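Local coordinates for protein phosphatidylinositol phosphate phosphatase (Schizosaccharomyces pombe, PDB 1I9Y) that removes the 5-phosphate from phosphatidylinositol 4,5-bisphosphate and soluble inositol phosphates, with magnesium as cofactor, through the catalytic domain present here, at residues D235-Q240 / R284-G289; D207-I212 / A280-I285. All blocks are in the same frame, centred on the assembly; numbering follows the deposited sequence.

Interaction 1: D235-Q240 / R284-G289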
loop_
_atom_site.group_PDB
_atom_site.type_symbol
_atom_site.label_atom_id
_atom_site.label_comp_id
_atom_site.label_asym_id
_atom_site.label_seq_id
_atom_site.Cartn_x
_atom_site.Cartn_y
_atom_site.Cartn_z
ATOM N N ASP A 235 10.043 -8.190 -17.013
ATOM C CA ASP A 235 9.292 -8.324 -15.761
ATOM C C ASP A 235 7.835 -8.653 -16.045
ATOM O O ASP A 235 7.143 -7.919 -16.802
ATOM C CB ASP A 235 9.395 -7.037 -14.943
ATOM C CG ASP A 235 8.469 -7.055 -13.722
ATOM O OD1 ASP A 235 8.692 -7.883 -12.814
ATOM O OD2 ASP A 235 7.508 -6.252 -13.681
ATOM N N GLN A 236 7.358 -9.751 -15.462
ATOM C CA GLN A 236 5.943 -10.111 -15.685
ATOM C C GLN A 236 4.914 -9.099 -15.167
ATOM O O GLN A 236 3.892 -8.883 -15.813
ATOM C CB GLN A 236 5.621 -11.462 -15.069
ATOM C CG GLN A 236 6.318 -12.625 -15.790
ATOM C CD GLN A 236 6.284 -13.831 -14.917
ATOM O OE1 GLN A 236 5.836 -13.754 -13.745
ATOM N NE2 GLN A 236 6.761 -14.957 -15.434
ATOM N N LEU A 237 5.115 -8.514 -13.983
ATOM C CA LEU A 237 4.119 -7.563 -13.510
ATOM C C LEU A 237 3.930 -6.366 -14.475
ATOM O O LEU A 237 2.766 -5.975 -14.765
ATOM C CB LEU A 237 4.469 -7.028 -12.117
ATOM C CG LEU A 237 3.397 -6.055 -11.587
ATOM C CD1 LEU A 237 1.969 -6.759 -11.559
ATOM C CD2 LEU A 237 3.769 -5.609 -10.153
ATOM N N ASN A 238 5.053 -5.747 -14.897
ATOM C CA ASN A 238 5.033 -4.622 -15.845
ATOM C C ASN A 238 4.245 -5.043 -17.111
ATOM O O ASN A 238 3.376 -4.320 -17.592
ATOM C CB ASN A 238 6.459 -4.229 -16.266
ATOM C CG ASN A 238 6.469 -3.119 -17.324
ATOM O OD1 ASN A 238 5.967 -2.011 -17.106
ATOM N ND2 ASN A 238 7.018 -3.427 -18.475
ATOM N N LYS A 239 4.551 -6.215 -17.619
ATOM C CA LYS A 239 3.888 -6.702 -18.831
ATOM C C LYS A 239 2.367 -6.804 -18.609
ATOM O O LYS A 239 1.598 -6.326 -19.433
ATOM C CB LYS A 239 4.479 -8.064 -19.235
ATOM C CG LYS A 239 3.990 -8.627 -20.601
ATOM C CD LYS A 239 4.821 -9.878 -20.973
ATOM C CE LYS A 239 4.344 -10.603 -22.239
ATOM N NZ LYS A 239 4.316 -12.117 -22.027
ATOM N N GLN A 240 1.942 -7.449 -17.519
ATOM C CA GLN A 240 0.516 -7.595 -17.248
ATOM C C GLN A 240 -0.178 -6.273 -16.895
ATOM O O GLN A 240 -1.362 -6.114 -17.181
ATOM C CB GLN A 240 0.273 -8.598 -16.147
ATOM C CG GLN A 240 0.797 -9.957 -16.479
ATOM C CD GLN A 240 0.362 -10.435 -17.857
ATOM O OE1 GLN A 240 -0.780 -10.907 -18.069
ATOM N NE2 GLN A 240 1.264 -10.307 -18.804
ATOM N N ARG A 284 6.572 -5.722 -4.416
ATOM C CA ARG A 284 6.179 -4.461 -5.000
ATOM C C ARG A 284 5.159 -3.616 -4.318
ATOM O O ARG A 284 4.346 -4.100 -3.503
ATOM C CB ARG A 284 5.778 -4.755 -6.427
ATOM C CG ARG A 284 7.153 -4.633 -7.093
ATOM C CD ARG A 284 7.445 -5.520 -8.093
ATOM N NE ARG A 284 7.300 -4.734 -9.293
ATOM C CZ ARG A 284 7.390 -5.298 -10.475
ATOM N NH1 ARG A 284 7.235 -4.561 -11.561
ATOM N NH2 ARG A 284 7.648 -6.594 -10.505
ATOM N N ILE A 285 5.221 -2.330 -4.613
ATOM C CA ILE A 285 4.274 -1.417 -4.030
ATOM C C ILE A 285 3.714 -0.595 -5.162
ATOM O O ILE A 285 4.442 0.056 -5.893
ATOM C CB ILE A 285 4.970 -0.522 -2.981
ATOM C CG1 ILE A 285 5.601 -1.389 -1.884
ATOM C CG2 ILE A 285 3.980 0.449 -2.335
ATOM C CD1 ILE A 285 6.598 -0.560 -0.963
ATOM N N LEU A 286 2.399 -0.682 -5.311
ATOM C CA LEU A 286 1.640 0.010 -6.328
ATOM C C LEU A 286 0.630 0.945 -5.673
ATOM O O LEU A 286 0.142 0.647 -4.551
ATOM C CB LEU A 286 0.862 -1.005 -7.157
ATOM C CG LEU A 286 1.704 -2.120 -7.759
ATOM C CD1 LEU A 286 0.767 -3.038 -8.567
ATOM C CD2 LEU A 286 2.835 -1.537 -8.647
ATOM N N TYR A 287 0.298 2.074 -6.328
ATOM C CA TYR A 287 -0.704 2.966 -5.735
ATOM C C TYR A 287 -1.715 3.461 -6.751
ATOM O O TYR A 287 -1.406 3.578 -7.962
ATOM C CB TYR A 287 -0.051 4.170 -5.063
ATOM C CG TYR A 287 0.607 5.126 -6.024
ATOM C CD1 TYR A 287 -0.071 6.253 -6.514
ATOM C CD2 TYR A 287 1.901 4.896 -6.459
ATOM C CE1 TYR A 287 0.554 7.131 -7.434
ATOM C CE2 TYR A 287 2.521 5.753 -7.346
ATOM C CZ TYR A 287 1.843 6.863 -7.825
ATOM O OH TYR A 287 2.517 7.672 -8.673
ATOM N N ARG A 288 -2.912 3.754 -6.260
ATOM C CA ARG A 288 -3.976 4.253 -7.122
ATOM C C ARG A 288 -4.540 5.504 -6.438
ATOM O O ARG A 288 -4.832 5.511 -5.218
ATOM C CB ARG A 288 -5.075 3.200 -7.302
ATOM C CG ARG A 288 -6.054 3.608 -8.364
ATOM C CD ARG A 288 -7.424 3.054 -8.190
ATOM N NE ARG A 288 -7.618 1.920 -9.061
ATOM C CZ ARG A 288 -8.787 1.545 -9.584
ATOM N NH1 ARG A 288 -9.894 2.228 -9.325
ATOM N NH2 ARG A 288 -8.838 0.480 -10.373
ATOM N N GLY A 289 -4.659 6.581 -7.199
ATOM C CA GLY A 289 -5.161 7.823 -6.632
ATOM C C GLY A 289 -4.050 8.853 -6.607
ATOM O O GLY A 289 -2.869 8.539 -6.838
#
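D235 holds CG anti to its N (chi1 172°), and R284 bends at chi2 and chi3; these turns carry the carboxylate and the guanidinium toward each other from opposite directions. The result is an end-on, two-point salt bridge. R284 NH2 donates to D235 OD1 at 2.8 Å, and R284 NH1 donates to D235 OD2 at 2.7 Å. The pairing is twisted, with the two planes 46° apart. OD1 is met on its syn side. OD2 lies in the plane of the guanidinium, but NH1 reaches it from above the carboxylate plane.

D235 is also the N-cap of helix 236-242. N238 N donates to D235 OD2 at 2.8 Å, from the face opposite to NH1. One oxygen therefore serves both the helix start and the arginine, which fixes the carboxylate from two sides. L237 packs against the flat of R284. Its CD2 sits over the centre of one face, 3.6 Å from R284 CZ, and its CB lies over the same face, 3.6 Å from R284 NH2. L237 CD2 also reaches L286 CD1 at 4.3 Å, a looser apolar touch two residues further along the strand. Outside the two segments, R284 NE forms a salt bridge with E252, and NH2 bonds to W281 O. The buried guanidinium is thus held along most of its rim.

The axes of helix 236-240 and strand 284-288 run 22° apart and approach to 12.0 Å. The helix lies beside this edge strand of the five-stranded sheet, whereas I285 points away from it and packs on strand 309-320 of the other sheet.

Interaction 2: D207-I212 / A280-I285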
loop_
_atom_site.group_PDB
_atom_site.type_symbol
_atom_site.label_atom_id
_atom_site.label_comp_id
_atom_site.label_asym_id
_atom_site.label_seq_id
_atom_site.Cartn_x
_atom_site.Cartn_y
_atom_site.Cartn_z
ATOM N N ASP A 207 4.203 -9.442 -1.792
ATOM C CA ASP A 207 4.957 -10.382 -2.601
ATOM C C ASP A 207 3.989 -10.872 -3.666
ATOM O O ASP A 207 3.308 -11.912 -3.483
ATOM C CB ASP A 207 5.445 -11.567 -1.767
ATOM C CG ASP A 207 6.282 -12.548 -2.589
ATOM O OD1 ASP A 207 6.338 -12.444 -3.846
ATOM O OD2 ASP A 207 6.899 -13.446 -1.968
ATOM N N PHE A 208 3.975 -10.151 -4.793
ATOM C CA PHE A 208 3.050 -10.484 -5.879
ATOM C C PHE A 208 3.579 -11.645 -6.662
ATOM O O PHE A 208 2.885 -12.202 -7.474
ATOM C CB PHE A 208 2.784 -9.278 -6.787
ATOM C CG PHE A 208 2.138 -8.114 -6.099
ATOM C CD1 PHE A 208 1.438 -8.269 -4.896
ATOM C CD2 PHE A 208 2.150 -6.856 -6.707
ATOM C CE1 PHE A 208 0.772 -7.207 -4.339
ATOM C CE2 PHE A 208 1.489 -5.795 -6.161
ATOM C CZ PHE A 208 0.778 -5.968 -4.947
ATOM N N ASN A 209 4.841 -11.985 -6.403
ATOM C CA ASN A 209 5.484 -13.119 -7.004
ATOM C C ASN A 209 5.713 -13.100 -8.500
ATOM O O ASN A 209 6.108 -14.110 -9.044
ATOM C CB ASN A 209 4.733 -14.395 -6.641
ATOM C CG ASN A 209 5.510 -15.305 -5.686
ATOM O OD1 ASN A 209 6.713 -15.484 -5.804
ATOM N ND2 ASN A 209 4.780 -15.901 -4.728
ATOM N N TYR A 210 5.449 -11.988 -9.166
ATOM C CA TYR A 210 5.704 -11.915 -10.604
ATOM C C TYR A 210 7.196 -11.977 -10.836
ATOM O O TYR A 210 7.986 -11.446 -10.022
ATOM C CB TYR A 210 5.187 -10.630 -11.180
ATOM C CG TYR A 210 3.679 -10.645 -11.310
ATOM C CD1 TYR A 210 2.888 -10.210 -10.268
ATOM C CD2 TYR A 210 3.072 -11.093 -12.474
ATOM C CE1 TYR A 210 1.506 -10.200 -10.364
ATOM C CE2 TYR A 210 1.670 -11.115 -12.594
ATOM C CZ TYR A 210 0.896 -10.664 -11.528
ATOM O OH TYR A 210 -0.472 -10.708 -11.593
ATOM N N ARG A 211 7.582 -12.601 -11.944
ATOM C CA ARG A 211 9.012 -12.838 -12.211
ATOM C C ARG A 211 9.587 -12.147 -13.447
ATOM O O ARG A 211 8.878 -11.409 -14.221
ATOM C CB ARG A 211 9.259 -14.351 -12.334
ATOM C CG ARG A 211 8.572 -15.190 -11.185
ATOM C CD ARG A 211 9.205 -14.821 -9.827
ATOM N NE ARG A 211 8.520 -15.512 -8.747
ATOM C CZ ARG A 211 8.849 -16.741 -8.327
ATOM N NH1 ARG A 211 9.882 -17.392 -8.886
ATOM N NH2 ARG A 211 8.077 -17.335 -7.412
ATOM N N ILE A 212 10.906 -12.343 -13.586
ATOM C CA ILE A 212 11.633 -11.831 -14.729
ATOM C C ILE A 212 11.706 -13.029 -15.671
ATOM O O ILE A 212 12.305 -14.060 -15.354
ATOM C CB ILE A 212 13.020 -11.387 -14.345
ATOM C CG1 ILE A 212 12.905 -10.150 -13.435
ATOM C CG2 ILE A 212 13.874 -11.130 -15.656
ATOM C CD1 ILE A 212 14.246 -9.608 -12.997
ATOM N N ALA A 280 14.131 -12.103 -9.280
ATOM C CA ALA A 280 12.905 -11.442 -9.673
ATOM C C ALA A 280 12.535 -10.289 -8.744
ATOM O O ALA A 280 12.950 -10.286 -7.568
ATOM C CB ALA A 280 11.732 -12.502 -9.645
ATOM N N TRP A 281 11.761 -9.329 -9.277
ATOM C CA TRP A 281 11.207 -8.278 -8.453
ATOM C C TRP A 281 9.822 -8.782 -7.971
ATOM O O TRP A 281 8.749 -8.320 -8.399
ATOM C CB TRP A 281 11.039 -6.956 -9.200
ATOM C CG TRP A 281 12.348 -6.245 -9.425
ATOM C CD1 TRP A 281 13.135 -5.587 -8.510
ATOM C CD2 TRP A 281 12.934 -6.036 -10.690
ATOM N NE1 TRP A 281 14.207 -4.942 -9.174
ATOM C CE2 TRP A 281 14.089 -5.215 -10.502
ATOM C CE3 TRP A 281 12.597 -6.467 -11.983
ATOM C CZ2 TRP A 281 14.886 -4.818 -11.578
ATOM C CZ3 TRP A 281 13.404 -6.061 -13.044
ATOM C CH2 TRP A 281 14.528 -5.251 -12.828
ATOM N N THR A 282 9.852 -9.730 -7.049
ATOM C CA THR A 282 8.607 -10.317 -6.500
ATOM C C THR A 282 7.880 -9.343 -5.602
ATOM O O THR A 282 6.665 -9.375 -5.494
ATOM C CB THR A 282 8.962 -11.528 -5.613
ATOM O OG1 THR A 282 10.060 -11.135 -4.782
ATOM C CG2 THR A 282 9.431 -12.697 -6.439
ATOM N N ASP A 283 8.648 -8.484 -4.937
ATOM C CA ASP A 283 8.104 -7.534 -3.974
ATOM C C ASP A 283 7.809 -6.146 -4.556
ATOM O O ASP A 283 8.691 -5.476 -5.082
ATOM C CB ASP A 283 9.112 -7.429 -2.838
ATOM C CG ASP A 283 9.450 -8.804 -2.330
ATOM O OD1 ASP A 283 8.555 -9.343 -1.664
ATOM O OD2 ASP A 283 10.515 -9.394 -2.679
ATOM N N ARG A 284 6.572 -5.722 -4.416
ATOM C CA ARG A 284 6.179 -4.461 -5.000
ATOM C C ARG A 284 5.159 -3.616 -4.318
ATOM O O ARG A 284 4.346 -4.100 -3.503
ATOM C CB ARG A 284 5.778 -4.755 -6.427
ATOM C CG ARG A 284 7.153 -4.633 -7.093
ATOM C CD ARG A 284 7.445 -5.520 -8.093
ATOM N NE ARG A 284 7.300 -4.734 -9.293
ATOM C CZ ARG A 284 7.390 -5.298 -10.475
ATOM N NH1 ARG A 284 7.235 -4.561 -11.561
ATOM N NH2 ARG A 284 7.648 -6.594 -10.505
ATOM N N ILE A 285 5.221 -2.330 -4.613
ATOM C CA ILE A 285 4.274 -1.417 -4.030
ATOM C C ILE A 285 3.714 -0.595 -5.162
ATOM O O ILE A 285 4.442 0.056 -5.893
ATOM C CB ILE A 285 4.970 -0.522 -2.981
ATOM C CG1 ILE A 285 5.601 -1.389 -1.884
ATOM C CG2 ILE A 285 3.980 0.449 -2.335
ATOM C CD1 ILE A 285 6.598 -0.560 -0.963
HETATM O O HOH W 1 10.113 -9.790 -11.266
HETATM O O HOH W 2 5.999 -9.155 -8.212
#
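The backbones run roughly antiparallel and join in one bridge, D207 with D283, a non-hydrogen-bonded pair with CA atoms 4.5 Å apart. Just beyond it the carbonyl of T282 takes two weak bonds, from F208 N at 2.9 Å and from N209 N. Two waters extend the link. One joins Y210 O to W281 N, while the other donates to W281 O and T282 O and weakly accepts from Y210 N.

D207 lies alongside T282, its OD1 3.3 Å from T282 CB, while its OD2 bonds to N33. R211 folds back at chi2 (-65°) and grips N209 side-on: NE to N209 O and NH2 to N209 OD1, each 2.8 Å and each approaching from above its carbonyl plane. In this pose R211 CD presses on A280 CB at 3.4 Å, and NE passes near the methyl of T282. I212 crosses W281, with CD1 3.6 Å from CZ3, while W281 NE1 bonds to F257 O.

DFNYR (207-211) and AWTDRI (280-285) belong to the two signature motifs of inositol polyphosphate 5-phosphatases. Their pairing beside N33 and H306 is consistent with the active site of the DNase I-like fold.

Overall arrangement
The centres of the two interactions lie 9 Å apart, and both end on strand 283-288, sharing R284 and I285. Along the chain, 207-212 comes first, 235-240 follows, and 280-289 then serves both. The loop after strand 201-205 touches helix 236-242 directly: Q236 N lies 2.6 Å from R211 O, a probable hydrogen bond. F208 also packs on L286 of strand 283-288. R284 connects the two contacts. It anchors the helix start in interaction 1; in interaction 2 it is part of the second motif, its CB against the F208 ring. The short helix therefore backs the paired signature motifs at one edge of the five-stranded sheet, within a single DNase I-like domain.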